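Local structure of ketosynthase (6KXD) at residues Asp85-Leu90 / Ala205-Ser209; Val202-Glu206 / Thr328-Ser334. The protein probably acts as the chain length factor subunit of a ketosynthase pair that elongates acyl chains in a highly reducing type II polyketide synthase of the ishigamide pathway. Residues are numbered along the deposited sequence.

Overall arrangement
Both contacts are made by the C-terminal end of strand 199-206, part of the thiolase-type core. They share Ala205 and Glu206, and their centres lie about 11 Å apart. Contact 1 joins the strand end and the loop after it to the first turn of helix 86-99. Contact 2 packs the strand against the loop and first turn of helix 332-344, with its centre about 2 Å from the centre of the chain. CB of Ala205 points toward 85-90 and CB of Glu206 toward 328-334. The strand therefore serves a different partner from each face. Contact 2 also touches helix 180-193, whose counterpart in active ketosynthases carries the catalytic cysteine at or near its N-terminal end.

Contact 1: Asp85-Leu90 / Ala205-Ser209; sequences DRLTAL and AEEFS
This buried contact sets the N-terminus of a helix against the end of a strand in the ketoacyl synthase fold. The first turn of helix 86-99 rests on strand 199-206 and the loop that follows it. Residues 86-90 are helical, with Ala89 N bonded to Asp85 O at 2.9 Å and Leu90 N to Arg86 O at 2.8 Å. Ala205 and Glu206 are extended, and Glu207 and Phe208 continue as loop. The CA atoms of Leu87 and Glu207 are 4.7 Å apart. Asp85 is the N-cap. Its OD2 accepts from Thr88 N at 3.0 Å, and its OD1 accepts from Thr88 OG1 at 2.8 Å.

Glu207 (chi1 p, chi2 t) supplies a second acceptor to the same turn. Glu207 OE1 accepts a hydrogen bond from Leu87 N at 2.9 Å (angle 133°). A water bridges Arg86 N (2.9 Å) and Glu207 OE1 (2.7 Å). Both carboxylates face the first N-H groups, which lack carbonyl partners in the helix. This probably helps to offset the closeness of two like charges, Asp85 OD2 and Glu207 OE1, 4.4 Å apart. Glu207 OE2 is hydrogen-bonded to Ser124 OG.

Leu87 (t, p) CD1 meets Ala205 CB at 3.5 Å, an apolar contact. Leu90 (m, t) lays CD1 over the backbone, 3.6 Å from Glu206 O. Arg86 is extended, chi1 to chi3 all t. Its CD passes 3.7 Å from Phe208 O, and its guanidinium forms a salt bridge to Glu231.

Glu231 belongs to strand 229-240, which pairs with strand 199-206. Thr88 packs on helix 156-165, and Ser209 caps the start of helix 210-219.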
loop_
_atom_site.group_PDB
_atom_site.type_symbol
_atom_site.label_atom_id
_atom_site.label_comp_id
_atom_site.label_asym_id
_atom_site.label_seq_id
_atom_site.Cartn_x
_atom_site.Cartn_y
_atom_site.Cartn_z
ATOM N N ASP B 85 5.390 -16.409 7.159
ATOM C CA ASP B 85 5.790 -16.330 5.767
ATOM C C ASP B 85 7.219 -15.795 5.679
ATOM O O ASP B 85 7.701 -14.985 6.491
ATOM C CB ASP B 85 4.831 -15.453 4.971
ATOM C CG ASP B 85 4.793 -14.045 5.524
ATOM O OD1 ASP B 85 4.477 -13.879 6.716
ATOM O OD2 ASP B 85 5.134 -13.109 4.760
ATOM N N ARG B 86 7.898 -16.198 4.620
ATOM C CA ARG B 86 9.255 -15.866 4.426
ATOM C C ARG B 86 9.393 -14.342 4.271
ATOM O O ARG B 86 10.349 -13.794 4.747
ATOM C CB ARG B 86 9.769 -16.655 3.238
ATOM C CG ARG B 86 11.247 -16.494 2.967
ATOM C CD ARG B 86 11.572 -17.462 1.857
ATOM N NE ARG B 86 12.964 -17.442 1.520
ATOM C CZ ARG B 86 13.904 -18.121 2.155
ATOM N NH1 ARG B 86 13.575 -18.913 3.164
ATOM N NH2 ARG B 86 15.168 -17.990 1.791
ATOM N N LEU B 87 8.419 -13.684 3.636
ATOM C CA LEU B 87 8.490 -12.262 3.381
ATOM C C LEU B 87 8.602 -11.539 4.720
ATOM O O LEU B 87 9.557 -10.773 4.970
ATOM C CB LEU B 87 7.262 -11.798 2.604
ATOM C CG LEU B 87 7.158 -10.285 2.438
ATOM C CD1 LEU B 87 8.336 -9.773 1.611
ATOM C CD2 LEU B 87 5.840 -9.913 1.802
ATOM N N THR B 88 7.688 -11.890 5.620
ATOM C CA THR B 88 7.699 -11.307 6.930
ATOM C C THR B 88 9.020 -11.613 7.608
ATOM O O THR B 88 9.606 -10.707 8.260
ATOM C CB THR B 88 6.536 -11.769 7.800
ATOM O OG1 THR B 88 5.309 -11.241 7.301
ATOM C CG2 THR B 88 6.710 -11.335 9.245
ATOM N N ALA B 89 9.465 -12.852 7.509
ATOM C CA ALA B 89 10.698 -13.252 8.188
ATOM C C ALA B 89 11.866 -12.412 7.690
ATOM O O ALA B 89 12.685 -11.940 8.475
ATOM C CB ALA B 89 10.968 -14.714 7.973
ATOM N N LEU B 90 11.932 -12.215 6.375
ATOM C CA LEU B 90 13.038 -11.439 5.848
ATOM C C LEU B 90 13.022 -10.010 6.379
ATOM O O LEU B 90 14.093 -9.428 6.667
ATOM C CB LEU B 90 12.924 -11.401 4.336
ATOM C CG LEU B 90 13.234 -12.725 3.657
ATOM C CD1 LEU B 90 12.724 -12.629 2.240
ATOM C CD2 LEU B 90 14.698 -13.060 3.715
ATOM N N ALA B 205 10.817 -5.490 0.239
ATOM C CA ALA B 205 11.130 -6.883 0.480
ATOM C C ALA B 205 10.420 -7.764 -0.532
ATOM O O ALA B 205 9.293 -7.466 -0.876
ATOM C CB ALA B 205 10.727 -7.283 1.868
ATOM N N GLU B 206 11.075 -8.874 -0.876
ATOM C CA GLU B 206 10.466 -9.845 -1.742
ATOM C C GLU B 206 10.933 -11.224 -1.320
ATOM O O GLU B 206 12.104 -11.436 -1.130
ATOM C CB GLU B 206 10.949 -9.591 -3.168
ATOM C CG GLU B 206 10.230 -10.396 -4.243
ATOM C CD GLU B 206 8.872 -9.868 -4.688
ATOM O OE1 GLU B 206 8.716 -8.635 -4.855
ATOM O OE2 GLU B 206 7.934 -10.690 -4.795
ATOM N N GLU B 207 10.000 -12.139 -1.104
ATOM C CA GLU B 207 10.383 -13.482 -0.780
ATOM C C GLU B 207 10.514 -14.282 -2.082
ATOM O O GLU B 207 9.847 -14.013 -3.066
ATOM C CB GLU B 207 9.364 -14.154 0.135
ATOM C CG GLU B 207 8.076 -14.490 -0.595
ATOM C CD GLU B 207 6.974 -15.135 0.224
ATOM O OE1 GLU B 207 7.120 -15.221 1.480
ATOM O OE2 GLU B 207 5.951 -15.466 -0.378
ATOM N N PHE B 208 11.396 -15.267 -2.054
ATOM C CA PHE B 208 11.394 -16.287 -3.078
ATOM C C PHE B 208 10.325 -17.338 -2.705
ATOM O O PHE B 208 10.195 -17.734 -1.558
ATOM C CB PHE B 208 12.769 -16.927 -3.268
ATOM C CG PHE B 208 12.720 -17.870 -4.442
ATOM C CD1 PHE B 208 12.903 -17.401 -5.731
ATOM C CD2 PHE B 208 12.316 -19.184 -4.270
ATOM C CE1 PHE B 208 12.762 -18.256 -6.815
ATOM C CE2 PHE B 208 12.156 -20.029 -5.360
ATOM C CZ PHE B 208 12.404 -19.565 -6.623
ATOM N N SER B 209 9.486 -17.706 -3.670
ATOM C CA SER B 209 8.478 -18.742 -3.477
ATOM C C SER B 209 8.238 -19.396 -4.823
ATOM O O SER B 209 8.390 -18.745 -5.852
ATOM C CB SER B 209 7.162 -18.255 -2.927
ATOM O OG SER B 209 6.458 -17.434 -3.851
HETATM O O HOH W 1 6.314 -17.539 2.554
#

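Contact 2: Val202-Glu206 / Thr328-Ser334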
loop_
_atom_site.group_PDB
_atom_site.type_symbol
_atom_site.label_atom_id
_atom_site.label_comp_id
_atom_site.label_asym_id
_atom_site.label_seq_id
_atom_site.Cartn_x
_atom_site.Cartn_y
_atom_site.Cartn_z
ATOM N N VAL B 202 12.463 2.402 6.380
ATOM C CA VAL B 202 11.942 2.462 5.024
ATOM C C VAL B 202 12.608 1.317 4.299
ATOM O O VAL B 202 13.859 1.186 4.336
ATOM C CB VAL B 202 12.344 3.739 4.273
ATOM C CG1 VAL B 202 11.763 3.768 2.849
ATOM C CG2 VAL B 202 11.964 4.981 5.031
ATOM N N GLY B 203 11.838 0.582 3.501
ATOM C CA GLY B 203 12.552 -0.368 2.701
ATOM C C GLY B 203 11.597 -1.181 1.899
ATOM O O GLY B 203 10.445 -0.758 1.731
ATOM N N SER B 204 12.083 -2.310 1.408
ATOM C CA SER B 204 11.202 -3.099 0.596
ATOM C C SER B 204 11.681 -4.531 0.654
ATOM O O SER B 204 12.843 -4.784 1.040
ATOM C CB SER B 204 11.146 -2.468 -0.779
ATOM O OG SER B 204 12.407 -2.528 -1.438
ATOM N N ALA B 205 10.817 -5.490 0.239
ATOM C CA ALA B 205 11.130 -6.883 0.480
ATOM C C ALA B 205 10.420 -7.764 -0.532
ATOM O O ALA B 205 9.293 -7.466 -0.876
ATOM C CB ALA B 205 10.727 -7.283 1.868
ATOM N N GLU B 206 11.075 -8.874 -0.876
ATOM C CA GLU B 206 10.466 -9.845 -1.742
ATOM C C GLU B 206 10.933 -11.224 -1.320
ATOM O O GLU B 206 12.104 -11.436 -1.130
ATOM C CB GLU B 206 10.949 -9.591 -3.168
ATOM C CG GLU B 206 10.230 -10.396 -4.243
ATOM C CD GLU B 206 8.872 -9.868 -4.688
ATOM O OE1 GLU B 206 8.716 -8.635 -4.855
ATOM O OE2 GLU B 206 7.934 -10.690 -4.795
ATOM N N THR B 328 15.231 -9.130 -7.987
ATOM C CA THR B 328 14.815 -9.208 -6.580
ATOM C C THR B 328 13.462 -8.533 -6.371
ATOM O O THR B 328 13.008 -8.353 -5.227
ATOM C CB THR B 328 15.879 -8.599 -5.662
ATOM O OG1 THR B 328 16.089 -7.221 -6.022
ATOM C CG2 THR B 328 17.170 -9.371 -5.753
ATOM N N GLY B 329 12.754 -8.196 -7.450
ATOM C CA GLY B 329 11.378 -7.796 -7.274
ATOM C C GLY B 329 11.305 -6.530 -6.440
ATOM O O GLY B 329 12.036 -5.563 -6.692
ATOM N N ALA B 330 10.429 -6.526 -5.429
ATOM C CA ALA B 330 10.208 -5.350 -4.615
ATOM C C ALA B 330 11.484 -4.936 -3.880
ATOM O O ALA B 330 11.567 -3.778 -3.453
ATOM C CB ALA B 330 9.067 -5.549 -3.641
ATOM N N ALA B 331 12.385 -5.885 -3.624
ATOM C CA ALA B 331 13.579 -5.562 -2.891
ATOM C C ALA B 331 14.484 -4.672 -3.754
ATOM O O ALA B 331 15.338 -3.988 -3.216
ATOM C CB ALA B 331 14.306 -6.801 -2.429
ATOM N N SER B 332 14.286 -4.728 -5.077
ATOM C CA SER B 332 15.216 -4.106 -6.006
ATOM C C SER B 332 15.717 -2.735 -5.540
ATOM O O SER B 332 16.908 -2.596 -5.433
ATOM C CB SER B 332 14.651 -4.055 -7.400
ATOM O OG SER B 332 15.671 -3.584 -8.235
ATOM N N ALA B 333 14.853 -1.713 -5.390
ATOM C CA ALA B 333 15.365 -0.352 -5.237
ATOM C C ALA B 333 16.084 -0.218 -3.902
ATOM O O ALA B 333 16.989 0.555 -3.788
ATOM C CB ALA B 333 14.296 0.709 -5.384
ATOM N N SER B 334 15.652 -0.993 -2.894
ATOM C CA SER B 334 16.318 -0.943 -1.618
ATOM C C SER B 334 17.726 -1.545 -1.732
ATOM O O SER B 334 18.683 -1.023 -1.164
ATOM C CB SER B 334 15.462 -1.633 -0.561
ATOM O OG SER B 334 14.261 -0.941 -0.408
#
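The thiolase-type core brings a central strand against a glycine-containing loop here, and that loop leads into helix 332-344. By sequence, the loop probably corresponds to the Gly-His-x-x-Gly-Ala-Ala-Gly loop of active ketosynthases. No histidine stands in this loop, in keeping with a chain length factor.

Val202 packs on helix 180-193 and strand 229-240. At Gly203 the strand meets the helix: its C atom is 3.5 Å from Ser334 OG, and the two CA atoms are 5.8 Å apart.

Ser204 points toward the loop with chi1 p. Its OG receives a hydrogen bond from Ser334 OG at 2.6 Å and gives one to Ala330 O at 2.5 Å. These two bonds tie the strand to Ala330 before the helix and to Ser334 within it.

Ala205 turns its CB away, but its backbone is tight against the turn. Ala205 CA is 4.4 Å from Ala331 CA. Ala205 O lies 3.4 Å from Ala330 CB. Small residues at 330 and 331 let the two backbones come this close.

Glu206 points toward the loop again, and its CB is 3.2 Å from Thr328 O. Thr328 O accepts from Ala331 N at 3.0 Å, and Gly329 O from Ser332 N at 2.9 Å, so the loop is already turning. Gly329 has positive phi, and a CB on it would clash with Glu206 OE1. That oxygen also bonds to Thr121. Glu206 OE1 accepts from Ala330 N at 2.8 Å, with a nearly straight N-H...O angle of 169°.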